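Local atomic coordinates of inosine-uridine nucleoside N-ribohydrolase (Xanthomonas oryzae pv. oryzae, PDB entry 4KL0), a protein that binds calcium and, as a member of the inosine-uridine nucleoside hydrolase family, may hydrolyse N-glycosyl compounds, although its function as a bacterial effector is not established. Residues 36-40 with 111-115; 63-67 with 152-156; 83-87 with 246-250; 233-239 with 311-316; 333-337 with 347-351. The contacts are given in a common frame with arbitrary orientation. Residue numbers count along the deposited sequence, not the author numbering.

Interaction 1 of 5, residues 36-40 with 111-115; sequences PNKDP and SKFLA
Neither segment is regular helix or strand. Residues 36-40 run from polyproline-like Pro36 through Asn37, whose positive phi (72°, psi 23°) turns the chain, to Asp39 just before helix 41-54; residues 112-114 are extended, and the CA atoms of Lys38 and Phe113 lie 5.2 Å apart. Asn37 makes both hydrogen bonds of the contact, each with Leu114: Leu114 N donates to Asn37 O (3.0 Å), and Asn37 ND2 donates to Leu114 O (3.0 Å). With chi1 t, the Asn37 amide also lies over one face of the Phe113 ring (ND2 to CE2 3.3 Å), while its OD1 bonds Tyr252 of helix 248-269. Phe113 CA adds a CA-H...O contact to Asn37 O (3.4 Å). Leu114 packs CD1 on the backbone of Lys38 (3.6 Å to its C), and the extended Lys112 brings CE within 3.2 Å of Lys38 O. Lys38, p at chi1 and chi2, folds back, its NZ in a salt bridge with Asp39 OD2 (2.8 Å); Asp39 OD1 caps Asp41 N. The loop, joining calcium ligand Asp35 to calcium ligand Asp42 in the first turn of helix 41-54, corresponds to the Asp-rich calcium-binding loop of nucleoside hydrolases.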
# COMPACT_ATOMS: atom_id res chain seq x y z
N PRO A 36 6.65 2.43 4.76
CA PRO A 36 6.51 1.20 5.58
C PRO A 36 6.93 1.37 7.05
O PRO A 36 7.66 2.31 7.47
CB PRO A 36 7.47 0.22 4.89
CG PRO A 36 8.58 1.13 4.31
CD PRO A 36 7.75 2.32 3.77
N ASN A 37 6.45 0.40 7.83
CA ASN A 37 6.82 0.24 9.26
C ASN A 37 6.21 1.27 10.20
O ASN A 37 6.74 1.51 11.29
CB ASN A 37 8.31 0.10 9.45
CG ASN A 37 8.64 -0.67 10.71
OD1 ASN A 37 7.99 -1.68 11.00
ND2 ASN A 37 9.64 -0.19 11.49
N LYS A 38 5.10 1.90 9.82
CA LYS A 38 4.26 2.52 10.85
C LYS A 38 2.98 1.72 11.07
O LYS A 38 2.23 1.93 12.03
CB LYS A 38 3.98 4.02 10.59
CG LYS A 38 3.51 4.45 9.21
CD LYS A 38 1.99 4.25 9.01
CE LYS A 38 1.53 4.85 7.62
NZ LYS A 38 0.06 4.58 7.46
N ASP A 39 2.78 0.74 10.20
CA ASP A 39 1.66 -0.22 10.32
C ASP A 39 2.03 -1.43 9.44
O ASP A 39 3.07 -1.41 8.81
CB ASP A 39 0.33 0.43 9.96
CG ASP A 39 0.25 0.97 8.52
OD1 ASP A 39 0.93 0.45 7.60
OD2 ASP A 39 -0.54 1.95 8.34
N PRO A 40 1.20 -2.49 9.36
CA PRO A 40 1.60 -3.61 8.52
C PRO A 40 1.41 -3.46 7.03
O PRO A 40 2.00 -4.23 6.27
CB PRO A 40 0.66 -4.77 8.96
CG PRO A 40 -0.08 -4.24 10.21
CD PRO A 40 -0.04 -2.74 10.12
N SER A 111 6.87 10.25 12.62
CA SER A 111 8.13 9.67 13.08
C SER A 111 7.90 8.28 13.67
O SER A 111 8.79 7.74 14.32
CB SER A 111 8.80 10.56 14.12
OG SER A 111 8.02 10.56 15.30
N LYS A 112 6.69 7.72 13.50
CA LYS A 112 6.38 6.36 14.01
C LYS A 112 7.12 5.24 13.27
O LYS A 112 6.99 5.09 12.06
CB LYS A 112 4.85 6.18 13.91
CG LYS A 112 4.29 4.90 14.56
CD LYS A 112 2.77 5.06 14.71
CE LYS A 112 2.10 3.70 14.69
NZ LYS A 112 0.89 3.70 15.61
N PHE A 113 7.92 4.44 13.97
CA PHE A 113 8.75 3.40 13.34
C PHE A 113 8.79 2.22 14.31
O PHE A 113 9.40 2.29 15.38
CB PHE A 113 10.18 3.92 13.01
CG PHE A 113 11.04 2.93 12.26
CD1 PHE A 113 11.07 2.92 10.87
CD2 PHE A 113 11.83 1.98 12.93
CE1 PHE A 113 11.85 2.03 10.16
CE2 PHE A 113 12.63 1.08 12.23
CZ PHE A 113 12.66 1.08 10.84
N LEU A 114 8.08 1.18 13.93
CA LEU A 114 7.70 0.10 14.88
C LEU A 114 8.93 -0.74 15.21
O LEU A 114 9.76 -1.05 14.34
CB LEU A 114 6.57 -0.75 14.27
CG LEU A 114 5.26 0.00 14.03
CD1 LEU A 114 4.21 -0.88 13.29
CD2 LEU A 114 4.73 0.52 15.33
N ALA A 115 9.08 -1.12 16.47
CA ALA A 115 10.31 -1.84 16.88
C ALA A 115 10.59 -3.14 16.10
O ALA A 115 11.76 -3.53 15.86
CB ALA A 115 10.25 -2.11 18.37

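Interaction 2 of 5, residues 63-67 with 152-156; sequences VVVTL and AGMTD
Val63 to Val65 end strand 58-65, and the chain leaves its direction through Thr66 and Leu67 (positive phi 87°, psi 107°); residues 152-154 form a loop entering helix 155-163, Met154 at the N-cap. CA atoms are nearest at Val64-Asp156 (7.2 Å) and Thr66-Gly153 (6.7 Å). Val64 sets CG1 3.7 Å from Asp156 CG, while its carbonyl O takes a hydrogen bond from a water (3.0 Å) that also donates to Asp156 OD2 (2.7 Å). Val65 points away. Thr66 (chi1 t) places CG2 3.6 Å from both Ala152 CB and Gly153 O. Thr66 OG1 donates to a second water (2.7 Å), which donates to Asp156 OD2 (2.8 Å). A third water donates to Thr66 OG1 (2.9 Å) and Thr155 OG1 (2.7 Å). Asp156 OD1 bonds Gln98 N and Thr155 OG1 bonds Asp203. The contact joins the C-terminal end of a strand to the loop following calcium ligand Ile151, beside the metal site. In this Rossmann-like sheet strand 58-65 lies between 28-34 and 93-96, and Leu67 packs on helix 198-202.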
# COMPACT_ATOMS: atom_id res chain seq x y z
N VAL A 63 11.15 1.76 -5.97
CA VAL A 63 10.33 2.13 -4.83
C VAL A 63 10.90 3.39 -4.19
O VAL A 63 12.11 3.46 -3.90
CB VAL A 63 10.35 0.95 -3.82
CG1 VAL A 63 9.58 1.30 -2.58
CG2 VAL A 63 9.75 -0.29 -4.46
N VAL A 64 10.08 4.41 -4.00
CA VAL A 64 10.56 5.62 -3.35
C VAL A 64 9.77 5.78 -2.03
O VAL A 64 8.56 5.64 -2.00
CB VAL A 64 10.40 6.84 -4.23
CG1 VAL A 64 10.89 8.06 -3.50
CG2 VAL A 64 11.22 6.64 -5.57
N VAL A 65 10.48 6.02 -0.95
CA VAL A 65 9.91 5.90 0.41
C VAL A 65 9.75 7.29 1.04
O VAL A 65 10.69 8.14 1.02
CB VAL A 65 10.88 5.05 1.29
CG1 VAL A 65 10.44 5.03 2.73
CG2 VAL A 65 10.97 3.61 0.73
N THR A 66 8.60 7.52 1.69
CA THR A 66 8.34 8.82 2.30
C THR A 66 7.93 8.62 3.76
O THR A 66 8.06 7.51 4.27
CB THR A 66 7.29 9.62 1.46
OG1 THR A 66 7.17 10.98 1.91
CG2 THR A 66 5.89 8.97 1.47
N LEU A 67 7.55 9.70 4.43
CA LEU A 67 7.00 9.83 5.79
C LEU A 67 8.12 9.95 6.84
O LEU A 67 8.83 8.96 7.10
CB LEU A 67 6.02 8.67 6.18
CG LEU A 67 5.24 8.93 7.47
CD1 LEU A 67 4.11 9.97 7.23
CD2 LEU A 67 4.56 7.60 7.82
N ALA A 152 1.14 5.88 0.03
CA ALA A 152 1.67 6.79 1.05
C ALA A 152 1.49 8.19 0.60
O ALA A 152 0.83 8.39 -0.41
CB ALA A 152 3.22 6.52 1.28
N GLY A 153 2.14 9.15 1.29
CA GLY A 153 2.04 10.56 0.91
C GLY A 153 2.65 10.77 -0.46
O GLY A 153 3.44 9.94 -0.98
N MET A 154 2.29 11.89 -1.07
CA MET A 154 2.53 12.02 -2.49
C MET A 154 3.63 13.02 -2.82
O MET A 154 3.75 13.39 -3.99
CB MET A 154 1.20 12.43 -3.16
CG MET A 154 0.36 11.17 -3.45
SD MET A 154 -1.46 11.35 -3.48
CE MET A 154 -1.80 10.83 -1.82
N THR A 155 4.49 13.37 -1.86
CA THR A 155 5.60 14.33 -2.15
C THR A 155 6.41 13.90 -3.38
O THR A 155 6.69 14.69 -4.31
CB THR A 155 6.54 14.33 -0.96
OG1 THR A 155 5.79 14.67 0.21
CG2 THR A 155 7.71 15.26 -1.16
N ASP A 156 6.83 12.64 -3.41
CA ASP A 156 7.66 12.13 -4.52
C ASP A 156 6.88 11.80 -5.78
O ASP A 156 7.40 12.00 -6.92
CB ASP A 156 8.47 10.92 -4.04
CG ASP A 156 9.21 11.27 -2.78
OD1 ASP A 156 10.06 12.19 -2.82
OD2 ASP A 156 8.94 10.68 -1.73
O HOH W 1 7.40 8.42 -1.96
O HOH W 2 9.32 12.01 0.69
O HOH W 3 4.77 12.33 1.13

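Interaction 3 of 5, residues 83-87 with 246-250; sequences VFDRL and GHPVG
The last turn of helix 70-86 meets the first turn of helix 248-269, with the nearest CA atoms, those of Val83 and Val249, 6.6 Å apart. Apolar contacts centre on Val249, which points toward the other helix with chi1 t: its CG2 lies 4.1 Å from Val83 CG1 and 3.8 Å from Arg86 CB, and its CG1 is 4.3 Å from Leu87 CD2. Pro248 adds its ring at the surface, CG 4.1 Å from Arg86 CD, along the extended arm of Arg86 (chi1 m, chi2 and chi3 t). This is packing between helix ends in the alpha/beta fold: Val83 and Val249 both rest on Val43 of helix 41-54, while Phe84, on another side of its helix, reaches Leu60 and Val63 of strand 58-65. Among the polar groups, His247 is the N-cap of helix 248-269, its ND1 accepting from Val249 N (2.9 Å); chi1 t directs the ring so that the edge at NE2 faces Arg86 O at 3.2 Å. Leu87, the first residue to leave helical angles, donates its N to Val83 O (2.9 Å). The Arg86 guanidinium turns back along its own helix, NH1 bonding Gly82 O, and Leu87 O takes a hydrogen bond from Lys50.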
# COMPACT_ATOMS: atom_id res chain seq x y z
N VAL A 83 13.22 -6.06 3.46
CA VAL A 83 12.12 -6.95 3.17
C VAL A 83 12.19 -7.49 1.75
O VAL A 83 12.07 -8.71 1.54
CB VAL A 83 10.77 -6.25 3.42
CG1 VAL A 83 9.58 -7.08 2.86
CG2 VAL A 83 10.59 -5.96 4.92
N PHE A 84 12.48 -6.63 0.76
CA PHE A 84 12.66 -7.14 -0.61
C PHE A 84 13.77 -8.21 -0.70
O PHE A 84 13.59 -9.21 -1.38
CB PHE A 84 12.90 -6.00 -1.59
CG PHE A 84 11.72 -5.09 -1.72
CD1 PHE A 84 10.45 -5.59 -2.02
CD2 PHE A 84 11.90 -3.73 -1.55
CE1 PHE A 84 9.35 -4.69 -2.12
CE2 PHE A 84 10.83 -2.82 -1.64
CZ PHE A 84 9.58 -3.32 -1.95
N ASP A 85 14.85 -7.99 0.03
CA ASP A 85 15.96 -8.97 0.08
C ASP A 85 15.48 -10.34 0.60
O ASP A 85 15.75 -11.40 0.01
CB ASP A 85 17.07 -8.46 0.99
CG ASP A 85 17.88 -7.31 0.39
OD1 ASP A 85 17.81 -7.02 -0.84
OD2 ASP A 85 18.61 -6.70 1.20
N ARG A 86 14.70 -10.32 1.68
CA ARG A 86 14.15 -11.56 2.31
C ARG A 86 13.02 -12.22 1.50
O ARG A 86 12.64 -13.37 1.72
CB ARG A 86 13.67 -11.22 3.71
CG ARG A 86 14.86 -10.85 4.58
CD ARG A 86 14.41 -10.32 5.93
NE ARG A 86 15.53 -10.10 6.87
CZ ARG A 86 16.37 -9.06 6.84
NH1 ARG A 86 16.33 -8.15 5.89
NH2 ARG A 86 17.32 -8.97 7.77
N LEU A 87 12.44 -11.46 0.58
CA LEU A 87 11.44 -11.99 -0.35
C LEU A 87 12.10 -12.41 -1.67
O LEU A 87 11.41 -12.76 -2.61
CB LEU A 87 10.39 -10.90 -0.68
CG LEU A 87 9.48 -10.43 0.45
CD1 LEU A 87 8.65 -9.22 -0.08
CD2 LEU A 87 8.55 -11.58 0.94
N GLY A 246 7.77 -19.69 9.88
CA GLY A 246 8.97 -19.01 10.32
C GLY A 246 9.60 -18.08 9.28
O GLY A 246 10.78 -17.72 9.40
N HIS A 247 8.87 -17.70 8.24
CA HIS A 247 9.50 -16.73 7.33
C HIS A 247 9.65 -15.42 8.09
O HIS A 247 8.69 -14.97 8.72
CB HIS A 247 8.64 -16.50 6.07
CG HIS A 247 9.37 -15.77 4.98
ND1 HIS A 247 9.82 -14.47 5.11
CD2 HIS A 247 9.69 -16.16 3.72
CE1 HIS A 247 10.41 -14.10 3.99
NE2 HIS A 247 10.33 -15.10 3.12
N PRO A 248 10.85 -14.79 8.03
CA PRO A 248 11.01 -13.56 8.84
C PRO A 248 10.03 -12.45 8.46
O PRO A 248 9.68 -11.64 9.32
CB PRO A 248 12.45 -13.09 8.52
CG PRO A 248 12.82 -13.83 7.24
CD PRO A 248 12.11 -15.17 7.35
N VAL A 249 9.60 -12.40 7.20
CA VAL A 249 8.70 -11.31 6.83
C VAL A 249 7.32 -11.62 7.32
O VAL A 249 6.58 -10.76 7.79
CB VAL A 249 8.73 -11.07 5.31
CG1 VAL A 249 7.64 -10.07 4.91
CG2 VAL A 249 10.14 -10.57 4.90
N GLY A 250 6.95 -12.91 7.27
CA GLY A 250 5.69 -13.33 7.88
C GLY A 250 5.61 -13.11 9.40
O GLY A 250 4.58 -12.65 9.89

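Interaction 4 of 5, residues 233-239 with 311-316; sequences AVPPAFY and VTKLNL
Residues 233-235 run antiparallel to 313-315 as extended chains, the second chain having turned at Thr312; helix 236-243 follows the first, and Leu316, the N-cap of helix 317-325, the second. A single beta bridge pairs Val234 with Leu314 (CA-CA 5.1 Å). As a hydrogen-bonded pair it satisfies N and O of both residues: Val234 N donates to Leu314 O (2.8 Å) and Leu314 N to Val234 O (2.7 Å). Thr312 O receives a CA-H...O contact from Pro235 CA (3.3 Å) and a hydrogen bond from a water (2.5 Å) that also donates to Ala233 O (3.0 Å); Ala233 O has a further donor in Arg362. A second water accepts from Tyr239 OH (2.7 Å) and donates to Asn315 O (2.8 Å). The Asn315 amide turns to Tyr317 OH. The backbones of Thr312 and Lys313 hydrogen-bond Phe285, and Lys313 NZ bonds Arg283 O. Leu316 CD1 makes a CH-pi contact over the Phe238 ring (4.1 Å to the centroid), and Leu314 CD1 meets Tyr239 CD2 (3.9 Å). Without NH groups, Pro235 and Pro236 cannot donate to carry the pairing further on their side; water and apolar packing complete the join between two helix-leading loops, the second running on toward calcium ligand Asp318.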
# COMPACT_ATOMS: atom_id res chain seq x y z
N ALA A 233 -11.96 -6.94 4.94
CA ALA A 233 -11.07 -7.05 6.09
C ALA A 233 -10.75 -8.50 6.36
O ALA A 233 -11.62 -9.37 6.18
CB ALA A 233 -11.75 -6.43 7.36
N VAL A 234 -9.51 -8.79 6.74
CA VAL A 234 -9.06 -10.17 6.99
C VAL A 234 -9.02 -10.47 8.49
O VAL A 234 -8.89 -9.57 9.33
CB VAL A 234 -7.69 -10.42 6.36
CG1 VAL A 234 -7.74 -10.20 4.81
CG2 VAL A 234 -6.60 -9.57 7.08
N PRO A 235 -9.14 -11.76 8.89
CA PRO A 235 -9.05 -12.06 10.33
C PRO A 235 -7.60 -12.23 10.77
O PRO A 235 -6.70 -12.26 9.87
CB PRO A 235 -9.76 -13.42 10.44
CG PRO A 235 -9.40 -14.09 9.10
CD PRO A 235 -9.38 -12.96 8.05
N PRO A 236 -7.33 -12.38 12.09
CA PRO A 236 -5.96 -12.67 12.56
C PRO A 236 -5.36 -13.88 11.86
O PRO A 236 -4.14 -13.95 11.80
CB PRO A 236 -6.14 -12.97 14.07
CG PRO A 236 -7.33 -12.17 14.46
CD PRO A 236 -8.19 -11.95 13.22
N ALA A 237 -6.18 -14.85 11.41
CA ALA A 237 -5.65 -16.07 10.82
C ALA A 237 -4.81 -15.74 9.61
O ALA A 237 -3.90 -16.54 9.24
CB ALA A 237 -6.79 -17.06 10.45
N PHE A 238 -5.13 -14.60 8.97
CA PHE A 238 -4.31 -14.11 7.82
C PHE A 238 -2.86 -13.96 8.25
O PHE A 238 -1.96 -14.49 7.58
CB PHE A 238 -4.87 -12.82 7.17
CG PHE A 238 -3.92 -12.19 6.16
CD1 PHE A 238 -3.96 -12.59 4.82
CD2 PHE A 238 -2.98 -11.24 6.56
CE1 PHE A 238 -3.09 -12.03 3.89
CE2 PHE A 238 -2.13 -10.68 5.66
CZ PHE A 238 -2.18 -11.08 4.30
N TYR A 239 -2.62 -13.31 9.39
CA TYR A 239 -1.27 -13.06 9.91
C TYR A 239 -0.68 -14.31 10.54
O TYR A 239 0.53 -14.53 10.50
CB TYR A 239 -1.30 -11.93 10.95
CG TYR A 239 -1.55 -10.57 10.25
CD1 TYR A 239 -0.50 -9.90 9.68
CD2 TYR A 239 -2.83 -9.99 10.17
CE1 TYR A 239 -0.65 -8.71 9.04
CE2 TYR A 239 -3.02 -8.77 9.51
CZ TYR A 239 -1.90 -8.16 8.93
OH TYR A 239 -1.97 -6.97 8.28
N VAL A 311 -10.82 -11.19 17.77
CA VAL A 311 -10.76 -10.25 16.65
C VAL A 311 -11.02 -11.02 15.37
O VAL A 311 -10.47 -12.13 15.20
CB VAL A 311 -9.40 -9.54 16.60
CG1 VAL A 311 -9.25 -8.82 15.25
CG2 VAL A 311 -9.30 -8.57 17.78
N THR A 312 -11.86 -10.45 14.51
CA THR A 312 -12.19 -10.97 13.18
C THR A 312 -11.91 -10.02 11.97
O THR A 312 -11.94 -10.46 10.80
CB THR A 312 -13.70 -11.41 13.11
OG1 THR A 312 -14.55 -10.26 13.05
CG2 THR A 312 -14.07 -12.23 14.33
N LYS A 313 -11.63 -8.74 12.21
CA LYS A 313 -11.65 -7.76 11.12
C LYS A 313 -10.40 -6.89 11.17
O LYS A 313 -10.31 -6.02 12.05
CB LYS A 313 -12.84 -6.81 11.30
CG LYS A 313 -14.22 -7.50 11.33
CD LYS A 313 -15.35 -6.48 11.11
CE LYS A 313 -15.96 -6.01 12.44
NZ LYS A 313 -16.73 -4.71 12.29
N LEU A 314 -9.46 -7.08 10.23
CA LEU A 314 -8.23 -6.28 10.16
C LEU A 314 -8.14 -5.72 8.72
O LEU A 314 -8.16 -6.50 7.73
CB LEU A 314 -6.99 -7.13 10.49
CG LEU A 314 -7.03 -7.69 11.93
CD1 LEU A 314 -6.02 -8.81 12.01
CD2 LEU A 314 -6.80 -6.57 13.00
N ASN A 315 -8.04 -4.39 8.58
CA ASN A 315 -8.03 -3.81 7.23
C ASN A 315 -6.70 -3.90 6.47
O ASN A 315 -5.62 -3.73 7.10
CB ASN A 315 -8.46 -2.36 7.34
CG ASN A 315 -9.86 -2.23 7.88
OD1 ASN A 315 -10.73 -3.08 7.61
ND2 ASN A 315 -10.11 -1.15 8.61
N LEU A 316 -6.76 -4.22 5.18
CA LEU A 316 -5.55 -4.22 4.30
C LEU A 316 -5.68 -3.17 3.17
O LEU A 316 -5.91 -3.48 1.99
CB LEU A 316 -5.30 -5.63 3.68
CG LEU A 316 -4.87 -6.68 4.70
CD1 LEU A 316 -4.72 -8.12 4.08
CD2 LEU A 316 -3.60 -6.19 5.47
O HOH W 4 -12.40 -11.21 8.43
O HOH W 5 -4.17 -5.56 8.73

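Interaction 5 of 5, residues 333-337 with 347-351; sequences LFQPT and VEHVG
At one margin of the central mixed sheet, the short outermost strand 337-338 begins to pair with strand 347-350. Thr337 and His349 form an antiparallel hydrogen-bonded pair, CA atoms 5.0 Å apart: Thr337 N donates to His349 O (2.9 Å) and His349 N to Thr337 O (2.7 Å). CA-H...O contacts flank these bonds, from Pro336 CA to His349 O (3.5 Å) and from Glu348 CA to Thr337 O (3.4 Å). The two strands are the arms of a beta hairpin: 347-350 continues the parallel Rossmann-like sheet beside strand 221-224, and 337-338 adds the antiparallel edge strand. The chain leaves helix 327-333 at Phe334 and converges on the strand, the CA atoms of Pro336 and Val350 5.0 Å apart. Pro336 CG lies 3.9 Å from Val350 CG2, and Phe334 CD1 (chi1 m) 3.8 Å from Val350 CG1. Phe334 also packs on Leu320 and Leu323 of helix 317-325. Glu348 OE2 approaches Pro336 CB (3.8 Å), while its OE1 forms a salt bridge with Arg222. On the face of Thr337 and His349, Thr337 OG1 hydrogen-bonds Glu354.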
# COMPACT_ATOMS: atom_id res chain seq x y z
N LEU A 333 -12.02 -8.65 -8.86
CA LEU A 333 -12.54 -8.26 -7.55
C LEU A 333 -13.39 -7.00 -7.56
O LEU A 333 -14.22 -6.82 -6.65
CB LEU A 333 -11.38 -8.05 -6.55
CG LEU A 333 -10.39 -9.21 -6.36
CD1 LEU A 333 -9.28 -8.72 -5.43
CD2 LEU A 333 -11.06 -10.45 -5.77
N PHE A 334 -13.15 -6.11 -8.51
CA PHE A 334 -13.67 -4.75 -8.42
C PHE A 334 -14.46 -4.30 -9.64
O PHE A 334 -14.24 -4.74 -10.77
CB PHE A 334 -12.55 -3.72 -8.22
CG PHE A 334 -11.60 -4.05 -7.12
CD1 PHE A 334 -11.96 -3.96 -5.80
CD2 PHE A 334 -10.25 -4.37 -7.42
CE1 PHE A 334 -11.05 -4.27 -4.80
CE2 PHE A 334 -9.33 -4.61 -6.42
CZ PHE A 334 -9.72 -4.59 -5.12
N GLN A 335 -15.37 -3.36 -9.39
CA GLN A 335 -16.07 -2.69 -10.46
C GLN A 335 -16.02 -1.19 -10.14
O GLN A 335 -16.97 -0.64 -9.57
CB GLN A 335 -17.51 -3.17 -10.44
CG GLN A 335 -18.38 -2.70 -11.55
CD GLN A 335 -19.83 -3.21 -11.35
OE1 GLN A 335 -20.05 -4.42 -11.14
NE2 GLN A 335 -20.81 -2.27 -11.38
N PRO A 336 -14.88 -0.53 -10.46
CA PRO A 336 -14.66 0.89 -10.13
C PRO A 336 -15.76 1.76 -10.72
O PRO A 336 -16.30 1.47 -11.79
CB PRO A 336 -13.32 1.21 -10.82
CG PRO A 336 -12.59 -0.12 -10.81
CD PRO A 336 -13.70 -1.12 -11.12
N THR A 337 -16.11 2.83 -10.01
CA THR A 337 -17.15 3.76 -10.49
C THR A 337 -16.53 5.02 -11.10
O THR A 337 -15.68 5.68 -10.48
CB THR A 337 -18.11 4.12 -9.29
OG1 THR A 337 -18.76 2.93 -8.81
CG2 THR A 337 -19.14 5.21 -9.69
N VAL A 347 -11.21 9.44 -13.94
CA VAL A 347 -10.99 9.29 -12.51
C VAL A 347 -11.96 8.27 -11.94
O VAL A 347 -13.15 8.47 -11.92
CB VAL A 347 -11.11 10.66 -11.78
CG1 VAL A 347 -10.93 10.43 -10.24
CG2 VAL A 347 -10.12 11.68 -12.31
N GLU A 348 -11.47 7.13 -11.46
CA GLU A 348 -12.36 6.11 -10.97
C GLU A 348 -12.31 5.97 -9.47
O GLU A 348 -11.24 6.14 -8.85
CB GLU A 348 -12.00 4.76 -11.59
CG GLU A 348 -12.22 4.71 -13.08
CD GLU A 348 -11.74 3.40 -13.61
OE1 GLU A 348 -10.56 3.07 -13.35
OE2 GLU A 348 -12.53 2.68 -14.24
N HIS A 349 -13.45 5.60 -8.88
CA HIS A 349 -13.54 5.46 -7.45
C HIS A 349 -13.75 4.01 -7.05
O HIS A 349 -14.61 3.30 -7.63
CB HIS A 349 -14.68 6.35 -6.90
CG HIS A 349 -15.03 6.07 -5.47
ND1 HIS A 349 -16.26 5.58 -5.08
CD2 HIS A 349 -14.29 6.17 -4.34
CE1 HIS A 349 -16.27 5.39 -3.77
NE2 HIS A 349 -15.10 5.76 -3.29
N VAL A 350 -12.95 3.53 -6.10
CA VAL A 350 -13.23 2.22 -5.51
C VAL A 350 -13.51 2.32 -4.00
O VAL A 350 -12.56 2.44 -3.20
CB VAL A 350 -12.09 1.18 -5.73
CG1 VAL A 350 -12.46 -0.22 -5.16
CG2 VAL A 350 -11.72 1.08 -7.23
N GLY A 351 -14.79 2.28 -3.63
CA GLY A 351 -15.23 2.22 -2.25
C GLY A 351 -15.94 0.93 -1.91
O GLY A 351 -15.67 -0.11 -2.52

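Overall arrangement
Interaction 2 is the fully buried contact, bridged by ordered water rather than by direct hydrogen bonds; interaction 1 lies at the surface and has its two hydrogen bonds through one asparagine. The two touch where Lys38 CG meets Leu67 CD2 (3.6 Å), close to the calcium. Interactions 2 and 5 belong to the same sheet but stand 23 Å apart between centres, the first at the end of an inner parallel strand, the second in the hairpin at the margin. Interactions 3, 4 and 5 are partly buried: 3 is chiefly apolar helix-end packing, tied to interaction 2 by Val63 on Phe84, whereas 4 and 5 each have one antiparallel hydrogen-bonded pair. Interaction 4 reaches interaction 1 through Tyr239 on Pro40.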